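Local coordinates for DBF2 kinase activator protein MOB1 (Saccharomyces cerevisiae, PDB 2HJN) that acts as the activator subunit of the Dbf2 protein kinase in the mitotic exit network, enabling phosphorylation of the kinase by Cdc15 in late anaphase, at residues E75-F86 and H207-L217. Sequence-based numbering, arbitrary orientation.
Sequences ENEWLAVHCVDF and HFCLFAQEFEL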
ATOM      1  N   GLU A  75     -24.440  -0.112  18.407  1.00 29.46           N
ATOM      2  CA  GLU A  75     -24.216  -1.065  17.318  1.00 30.24           C
ATOM      3  C   GLU A  75     -24.038  -0.415  15.931  1.00 29.58           C
ATOM      4  O   GLU A  75     -23.105  -0.774  15.191  1.00 27.99           O
ATOM      5  CB  GLU A  75     -25.339  -2.122  17.277  1.00 30.37           C
ATOM      6  CG  GLU A  75     -25.238  -3.095  16.107  1.00 31.91           C
ATOM      7  CD  GLU A  75     -26.143  -4.322  16.228  1.00 32.72           C
ATOM      8  OE1 GLU A  75     -25.630  -5.454  16.335  1.00 39.12           O
ATOM      9  OE2 GLU A  75     -27.372  -4.179  16.166  1.00 37.56           O
ATOM     10  N   ASN A  76     -24.953   0.501  15.582  1.00 28.67           N
ATOM     11  CA  ASN A  76     -24.833   1.369  14.380  1.00 28.26           C
ATOM     12  C   ASN A  76     -23.513   2.121  14.295  1.00 27.33           C
ATOM     13  O   ASN A  76     -22.912   2.197  13.207  1.00 26.55           O
ATOM     14  CB  ASN A  76     -25.968   2.393  14.331  1.00 28.06           C
ATOM     15  CG  ASN A  76     -27.299   1.771  13.977  1.00 30.34           C
ATOM     16  OD1 ASN A  76     -27.376   0.604  13.566  1.00 31.43           O
ATOM     17  ND2 ASN A  76     -28.374   2.551  14.144  1.00 33.63           N
ATOM     18  N   GLU A  77     -23.071   2.707  15.423  1.00 26.54           N
ATOM     19  CA  GLU A  77     -21.806   3.414  15.429  1.00 26.55           C
ATOM     20  C   GLU A  77     -20.608   2.498  15.182  1.00 25.39           C
ATOM     21  O   GLU A  77     -19.725   2.822  14.376  1.00 24.20           O
ATOM     22  CB  GLU A  77     -21.596   4.214  16.704  1.00 28.09           C
ATOM     23  CG  GLU A  77     -21.565   5.679  16.436  1.00 32.09           C
ATOM     24  CD  GLU A  77     -21.454   6.497  17.694  1.00 39.67           C
ATOM     25  OE1 GLU A  77     -20.327   6.596  18.260  1.00 37.89           O
ATOM     26  OE2 GLU A  77     -22.515   7.044  18.102  1.00 45.35           O
ATOM     27  N   TRP A  78     -20.599   1.383  15.910  1.00 23.09           N
ATOM     28  CA  TRP A  78     -19.605   0.331  15.789  1.00 22.55           C
ATOM     29  C   TRP A  78     -19.542  -0.177  14.330  1.00 21.78           C
ATOM     30  O   TRP A  78     -18.461  -0.249  13.729  1.00 21.50           O
ATOM     31  CB  TRP A  78     -19.975  -0.792  16.773  1.00 21.64           C
ATOM     32  CG  TRP A  78     -18.997  -1.930  16.879  1.00 21.24           C
ATOM     33  CD1 TRP A  78     -19.187  -3.205  16.452  1.00 17.60           C
ATOM     34  CD2 TRP A  78     -17.685  -1.882  17.452  1.00 20.39           C
ATOM     35  NE1 TRP A  78     -18.079  -3.965  16.740  1.00 21.27           N
ATOM     36  CE2 TRP A  78     -17.143  -3.182  17.354  1.00 20.35           C
ATOM     37  CE3 TRP A  78     -16.926  -0.870  18.048  1.00 20.57           C
ATOM     38  CZ2 TRP A  78     -15.867  -3.500  17.815  1.00 21.94           C
ATOM     39  CZ3 TRP A  78     -15.653  -1.182  18.523  1.00 20.90           C
ATOM     40  CH2 TRP A  78     -15.135  -2.480  18.392  1.00 21.43           C
ATOM     41  N   LEU A  79     -20.693  -0.485  13.744  1.00 20.89           N
ATOM     42  CA  LEU A  79     -20.721  -0.926  12.340  1.00 20.66           C
ATOM     43  C   LEU A  79     -20.312   0.182  11.322  1.00 20.59           C
ATOM     44  O   LEU A  79     -19.550  -0.103  10.384  1.00 20.20           O
ATOM     45  CB  LEU A  79     -22.051  -1.573  11.989  1.00 21.50           C
ATOM     46  CG  LEU A  79     -22.576  -2.749  12.846  1.00 23.05           C
ATOM     47  CD1 LEU A  79     -23.540  -3.636  12.064  1.00 21.47           C
ATOM     48  CD2 LEU A  79     -21.524  -3.567  13.544  1.00 22.93           C
ATOM     49  N   ALA A  80     -20.748   1.431  11.559  1.00 19.83           N
ATOM     50  CA  ALA A  80     -20.313   2.594  10.764  1.00 19.19           C
ATOM     51  C   ALA A  80     -18.777   2.817  10.826  1.00 19.10           C
ATOM     52  O   ALA A  80     -18.128   3.008   9.794  1.00 19.64           O
ATOM     53  CB  ALA A  80     -21.077   3.868  11.183  1.00 17.80           C
ATOM     54  N   VAL A  81     -18.210   2.824  12.027  1.00 18.38           N
ATOM     55  CA  VAL A  81     -16.743   2.901  12.207  1.00 19.29           C
ATOM     56  C   VAL A  81     -16.006   1.841  11.403  1.00 19.63           C
ATOM     57  O   VAL A  81     -15.097   2.177  10.647  1.00 20.51           O
ATOM     58  CB  VAL A  81     -16.284   2.845  13.696  1.00 19.02           C
ATOM     59  CG1 VAL A  81     -14.730   2.670  13.815  1.00 19.31           C
ATOM     60  CG2 VAL A  81     -16.708   4.127  14.405  1.00 20.42           C
ATOM     61  N   HIS A  82     -16.392   0.575  11.555  1.00 18.98           N
ATOM     62  CA  HIS A  82     -15.711  -0.488  10.846  1.00 19.09           C
ATOM     63  C   HIS A  82     -15.938  -0.540   9.348  1.00 18.63           C
ATOM     64  O   HIS A  82     -15.066  -1.006   8.638  1.00 16.47           O
ATOM     65  CB  HIS A  82     -15.977  -1.844  11.483  1.00 19.69           C
ATOM     66  CG  HIS A  82     -15.390  -1.942  12.852  1.00 23.78           C
ATOM     67  ND1 HIS A  82     -14.126  -2.435  13.086  1.00 25.70           N
ATOM     68  CD2 HIS A  82     -15.852  -1.498  14.040  1.00 22.46           C
ATOM     69  CE1 HIS A  82     -13.848  -2.329  14.371  1.00 28.59           C
ATOM     70  NE2 HIS A  82     -14.881  -1.768  14.975  1.00 30.44           N
ATOM     71  N   CYS A  83     -17.114  -0.112   8.876  1.00 18.05           N
ATOM     72  CA  CYS A  83     -17.372  -0.057   7.439  1.00 18.38           C
ATOM     73  C   CYS A  83     -16.423   0.953   6.742  1.00 16.78           C
ATOM     74  O   CYS A  83     -15.842   0.641   5.720  1.00 18.29           O
ATOM     75  CB  CYS A  83     -18.865   0.250   7.191  1.00 18.22           C
ATOM     76  SG  CYS A  83     -19.427   0.056   5.492  1.00 23.37           S
ATOM     77  N   VAL A  84     -16.233   2.148   7.308  1.00 16.41           N
ATOM     78  CA  VAL A  84     -15.247   3.111   6.750  1.00 16.05           C
ATOM     79  C   VAL A  84     -13.805   2.569   6.857  1.00 16.80           C
ATOM     80  O   VAL A  84     -13.026   2.700   5.909  1.00 18.03           O
ATOM     81  CB  VAL A  84     -15.334   4.510   7.387  1.00 15.20           C
ATOM     82  CG1 VAL A  84     -14.197   5.404   6.927  1.00 14.67           C
ATOM     83  CG2 VAL A  84     -16.708   5.181   7.111  1.00 14.72           C
ATOM     84  N   ASP A  85     -13.464   1.952   7.990  1.00 17.21           N
ATOM     85  CA  ASP A  85     -12.151   1.288   8.121  1.00 17.90           C
ATOM     86  C   ASP A  85     -11.930   0.180   7.075  1.00 16.03           C
ATOM     87  O   ASP A  85     -10.822   0.046   6.571  1.00 15.41           O
ATOM     88  CB  ASP A  85     -11.973   0.654   9.498  1.00 19.33           C
ATOM     89  CG  ASP A  85     -11.857   1.694  10.642  1.00 25.79           C
ATOM     90  OD1 ASP A  85     -11.593   2.916  10.370  1.00 29.02           O
ATOM     91  OD2 ASP A  85     -12.018   1.256  11.821  1.00 27.78           O
ATOM     92  N   PHE A  86     -12.941  -0.626   6.761  1.00 13.26           N
ATOM     93  CA  PHE A  86     -12.740  -1.692   5.753  1.00 13.96           C
ATOM     94  C   PHE A  86     -12.538  -1.156   4.334  1.00 12.01           C
ATOM     95  O   PHE A  86     -11.723  -1.662   3.535  1.00 10.10           O
ATOM     96  CB  PHE A  86     -13.896  -2.688   5.770  1.00 15.43           C
ATOM     97  CG  PHE A  86     -13.922  -3.558   7.011  1.00 19.17           C
ATOM     98  CD1 PHE A  86     -12.747  -3.985   7.594  1.00 18.38           C
ATOM     99  CD2 PHE A  86     -15.130  -3.931   7.584  1.00 21.95           C
ATOM    100  CE1 PHE A  86     -12.765  -4.780   8.765  1.00 23.60           C
ATOM    101  CE2 PHE A  86     -15.165  -4.738   8.749  1.00 24.24           C
ATOM    102  CZ  PHE A  86     -13.991  -5.146   9.347  1.00 19.10           C
ATOM    103  N   HIS A 207     -10.354 -10.310   9.094  1.00 17.55           N
ATOM    104  CA  HIS A 207     -11.074  -9.387   9.988  1.00 18.06           C
ATOM    105  C   HIS A 207     -12.427  -8.958   9.354  1.00 18.16           C
ATOM    106  O   HIS A 207     -13.462  -8.864  10.059  1.00 18.31           O
ATOM    107  CB  HIS A 207     -10.147  -8.208  10.368  1.00 17.75           C
ATOM    108  CG  HIS A 207     -10.747  -7.238  11.356  1.00 21.88           C
ATOM    109  ND1 HIS A 207     -10.595  -5.868  11.244  1.00 23.26           N
ATOM    110  CD2 HIS A 207     -11.515  -7.434  12.457  1.00 24.72           C
ATOM    111  CE1 HIS A 207     -11.228  -5.268  12.235  1.00 24.74           C
ATOM    112  NE2 HIS A 207     -11.802  -6.193  12.983  1.00 23.93           N
ATOM    113  N   PHE A 208     -12.431  -8.750   8.028  1.00 17.63           N
ATOM    114  CA  PHE A 208     -13.665  -8.412   7.273  1.00 17.98           C
ATOM    115  C   PHE A 208     -14.712  -9.539   7.445  1.00 18.29           C
ATOM    116  O   PHE A 208     -15.858  -9.277   7.792  1.00 18.13           O
ATOM    117  CB  PHE A 208     -13.307  -8.179   5.784  1.00 17.99           C
ATOM    118  CG  PHE A 208     -14.471  -7.754   4.903  1.00 18.76           C
ATOM    119  CD1 PHE A 208     -14.674  -6.410   4.595  1.00 18.84           C
ATOM    120  CD2 PHE A 208     -15.320  -8.705   4.324  1.00 22.34           C
ATOM    121  CE1 PHE A 208     -15.761  -5.985   3.735  1.00 20.37           C
ATOM    122  CE2 PHE A 208     -16.389  -8.325   3.461  1.00 21.53           C
ATOM    123  CZ  PHE A 208     -16.603  -6.954   3.151  1.00 21.61           C
ATOM    124  N   CYS A 209     -14.279 -10.793   7.238  1.00 18.48           N
ATOM    125  CA  CYS A 209     -15.137 -11.971   7.308  1.00 20.16           C
ATOM    126  C   CYS A 209     -15.600 -12.307   8.725  1.00 21.18           C
ATOM    127  O   CYS A 209     -16.729 -12.731   8.891  1.00 23.49           O
ATOM    128  CB  CYS A 209     -14.457 -13.195   6.678  1.00 19.75           C
ATOM    129  SG  CYS A 209     -14.220 -13.040   4.868  1.00 21.06           S
ATOM    130  N   LEU A 210     -14.734 -12.173   9.724  1.00 21.60           N
ATOM    131  CA  LEU A 210     -15.147 -12.375  11.116  1.00 22.34           C
ATOM    132  C   LEU A 210     -16.171 -11.346  11.583  1.00 22.41           C
ATOM    133  O   LEU A 210     -17.132 -11.687  12.293  1.00 21.69           O
ATOM    134  CB  LEU A 210     -13.933 -12.371  12.062  1.00 23.00           C
ATOM    135  CG  LEU A 210     -13.017 -13.573  11.905  1.00 25.10           C
ATOM    136  CD1 LEU A 210     -11.670 -13.299  12.607  1.00 27.61           C
ATOM    137  CD2 LEU A 210     -13.738 -14.809  12.485  1.00 29.24           C
ATOM    138  N   PHE A 211     -15.974 -10.097  11.152  1.00 22.18           N
ATOM    139  CA  PHE A 211     -16.862  -8.983  11.504  1.00 23.74           C
ATOM    140  C   PHE A 211     -18.266  -9.207  10.917  1.00 24.42           C
ATOM    141  O   PHE A 211     -19.272  -9.122  11.636  1.00 24.74           O
ATOM    142  CB  PHE A 211     -16.248  -7.650  11.066  1.00 23.04           C
ATOM    143  CG  PHE A 211     -16.886  -6.459  11.700  1.00 24.64           C
ATOM    144  CD1 PHE A 211     -16.357  -5.914  12.864  1.00 24.16           C
ATOM    145  CD2 PHE A 211     -18.001  -5.873  11.130  1.00 23.74           C
ATOM    146  CE1 PHE A 211     -16.944  -4.845  13.471  1.00 22.65           C
ATOM    147  CE2 PHE A 211     -18.603  -4.784  11.744  1.00 26.56           C
ATOM    148  CZ  PHE A 211     -18.066  -4.276  12.912  1.00 24.88           C
ATOM    149  N   ALA A 212     -18.334  -9.563   9.634  1.00 24.91           N
ATOM    150  CA  ALA A 212     -19.577  -9.946   9.000  1.00 26.28           C
ATOM    151  C   ALA A 212     -20.287 -11.140   9.659  1.00 27.81           C
ATOM    152  O   ALA A 212     -21.520 -11.163   9.723  1.00 28.83           O
ATOM    153  CB  ALA A 212     -19.348 -10.223   7.530  1.00 26.19           C
ATOM    154  N   GLN A 213     -19.533 -12.141  10.110  1.00 28.64           N
ATOM    155  CA  GLN A 213     -20.111 -13.314  10.803  1.00 29.49           C
ATOM    156  C   GLN A 213     -20.759 -12.907  12.173  1.00 29.53           C
ATOM    157  O   GLN A 213     -21.911 -13.238  12.439  1.00 29.71           O
ATOM    158  CB  GLN A 213     -19.030 -14.400  10.956  1.00 29.68           C
ATOM    159  CG  GLN A 213     -19.443 -15.687  11.704  1.00 30.38           C
ATOM    160  CD  GLN A 213     -18.241 -16.531  12.138  1.00 30.65           C
ATOM    161  OE1 GLN A 213     -18.125 -17.687  11.742  1.00 34.02           O
ATOM    162  NE2 GLN A 213     -17.343 -15.954  12.953  1.00 29.92           N
ATOM    163  N   GLU A 214     -20.019 -12.172  13.002  1.00 30.14           N
ATOM    164  CA  GLU A 214     -20.472 -11.704  14.319  1.00 30.82           C
ATOM    165  C   GLU A 214     -21.843 -11.011  14.294  1.00 31.09           C
ATOM    166  O   GLU A 214     -22.604 -11.093  15.275  1.00 30.56           O
ATOM    167  CB  GLU A 214     -19.445 -10.749  14.922  1.00 30.55           C
ATOM    168  CG  GLU A 214     -19.848 -10.132  16.283  1.00 32.97           C
ATOM    169  CD  GLU A 214     -20.031 -11.175  17.406  1.00 34.74           C
ATOM    170  OE1 GLU A 214     -19.285 -12.166  17.421  1.00 33.61           O
ATOM    171  OE2 GLU A 214     -20.903 -10.980  18.281  1.00 34.66           O
ATOM    172  N   PHE A 215     -22.134 -10.321  13.190  1.00 30.53           N
ATOM    173  CA  PHE A 215     -23.371  -9.551  13.064  1.00 30.26           C
ATOM    174  C   PHE A 215     -24.326 -10.060  12.002  1.00 30.67           C
ATOM    175  O   PHE A 215     -25.316  -9.397  11.691  1.00 30.62           O
ATOM    176  CB  PHE A 215     -23.030  -8.069  12.839  1.00 29.16           C
ATOM    177  CG  PHE A 215     -22.263  -7.478  13.962  1.00 28.04           C
ATOM    178  CD1 PHE A 215     -22.915  -7.071  15.130  1.00 22.34           C
ATOM    179  CD2 PHE A 215     -20.871  -7.375  13.890  1.00 26.24           C
ATOM    180  CE1 PHE A 215     -22.202  -6.525  16.161  1.00 22.27           C
ATOM    181  CE2 PHE A 215     -20.156  -6.845  14.940  1.00 25.04           C
ATOM    182  CZ  PHE A 215     -20.823  -6.416  16.089  1.00 26.48           C
ATOM    183  N   GLU A 216     -24.020 -11.235  11.452  1.00 30.69           N
ATOM    184  CA  GLU A 216     -24.740 -11.849  10.322  1.00 31.96           C
ATOM    185  C   GLU A 216     -24.982 -10.965   9.086  1.00 31.20           C
ATOM    186  O   GLU A 216     -26.012 -11.065   8.434  1.00 31.38           O
ATOM    187  CB  GLU A 216     -26.010 -12.677  10.709  1.00 31.79           C
ATOM    188  CG  GLU A 216     -26.442 -12.798  12.146  1.00 34.34           C
ATOM    189  CD  GLU A 216     -27.866 -13.433  12.273  1.00 35.55           C
ATOM    190  OE1 GLU A 216     -28.007 -14.672  12.095  1.00 38.61           O
ATOM    191  OE2 GLU A 216     -28.843 -12.678  12.528  1.00 40.33           O
ATOM    192  N   LEU A 217     -23.999 -10.135   8.747  1.00 30.46           N
ATOM    193  CA  LEU A 217     -24.091  -9.222   7.620  1.00 29.08           C
ATOM    194  C   LEU A 217     -23.910  -9.960   6.276  1.00 29.66           C
ATOM    195  O   LEU A 217     -24.533  -9.614   5.263  1.00 29.03           O
ATOM    196  CB  LEU A 217     -23.054  -8.083   7.791  1.00 29.01           C
ATOM    197  CG  LEU A 217     -23.095  -7.363   9.160  1.00 27.31           C
ATOM    198  CD1 LEU A 217     -21.887  -6.464   9.434  1.00 26.62           C
ATOM    199  CD2 LEU A 217     -24.365  -6.606   9.353  1.00 26.18           C
TER
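Phe211 is the knob of this contact, set into a hole made by Trp78, Leu79, His82 and Phe86 on the facing helix. Its side chain swings away from its backbone N (chi1 -164°), which carries the ring across to an offset stack on the His82 imidazole, the planes 29° apart and Phe211 CE1 3.4 Å from His82 CG. The CB of His82 sits over the same ring in a CH-pi contact. Phe86 works both ways: its rim points at the faces of Phe211 and of the partly exposed His207, CE1 lying 3.5 Å from His207 ND1, and its own face receives the edge of Phe208, whose CD1 is 3.8 Å from Phe86 CG. Leu79, His82, Phe86, Phe208 and Phe211 are all buried and close-packed. Leu79 is the link outward: its CD2, 3.6 Å from Phe211 CZ, also stands 3.7 Å over the centroid of the Phe215 ring. Toward the start of helix 75-97 contacts stay close, but Glu75, Trp78 and Phe215 are partly exposed; Trp78 meets Phe215 rim to rim, and Glu75 OE1 lies at its edge, 3.4 Å from CD1. Trp78 NE1 bonds to Val67 O and His207 NE2 to Ala66 O, in the loop ahead of helix 75-97. Just past Phe215, a Schellman motif ends helix 198-214. Segments 75-86 and 207-214 run roughly antiparallel, 155° apart, and the seven rings Trp78, His82, Phe86, His207, Phe208, Phe211 and Phe215 form an aromatic cluster in the helical Mob1/phocein fold.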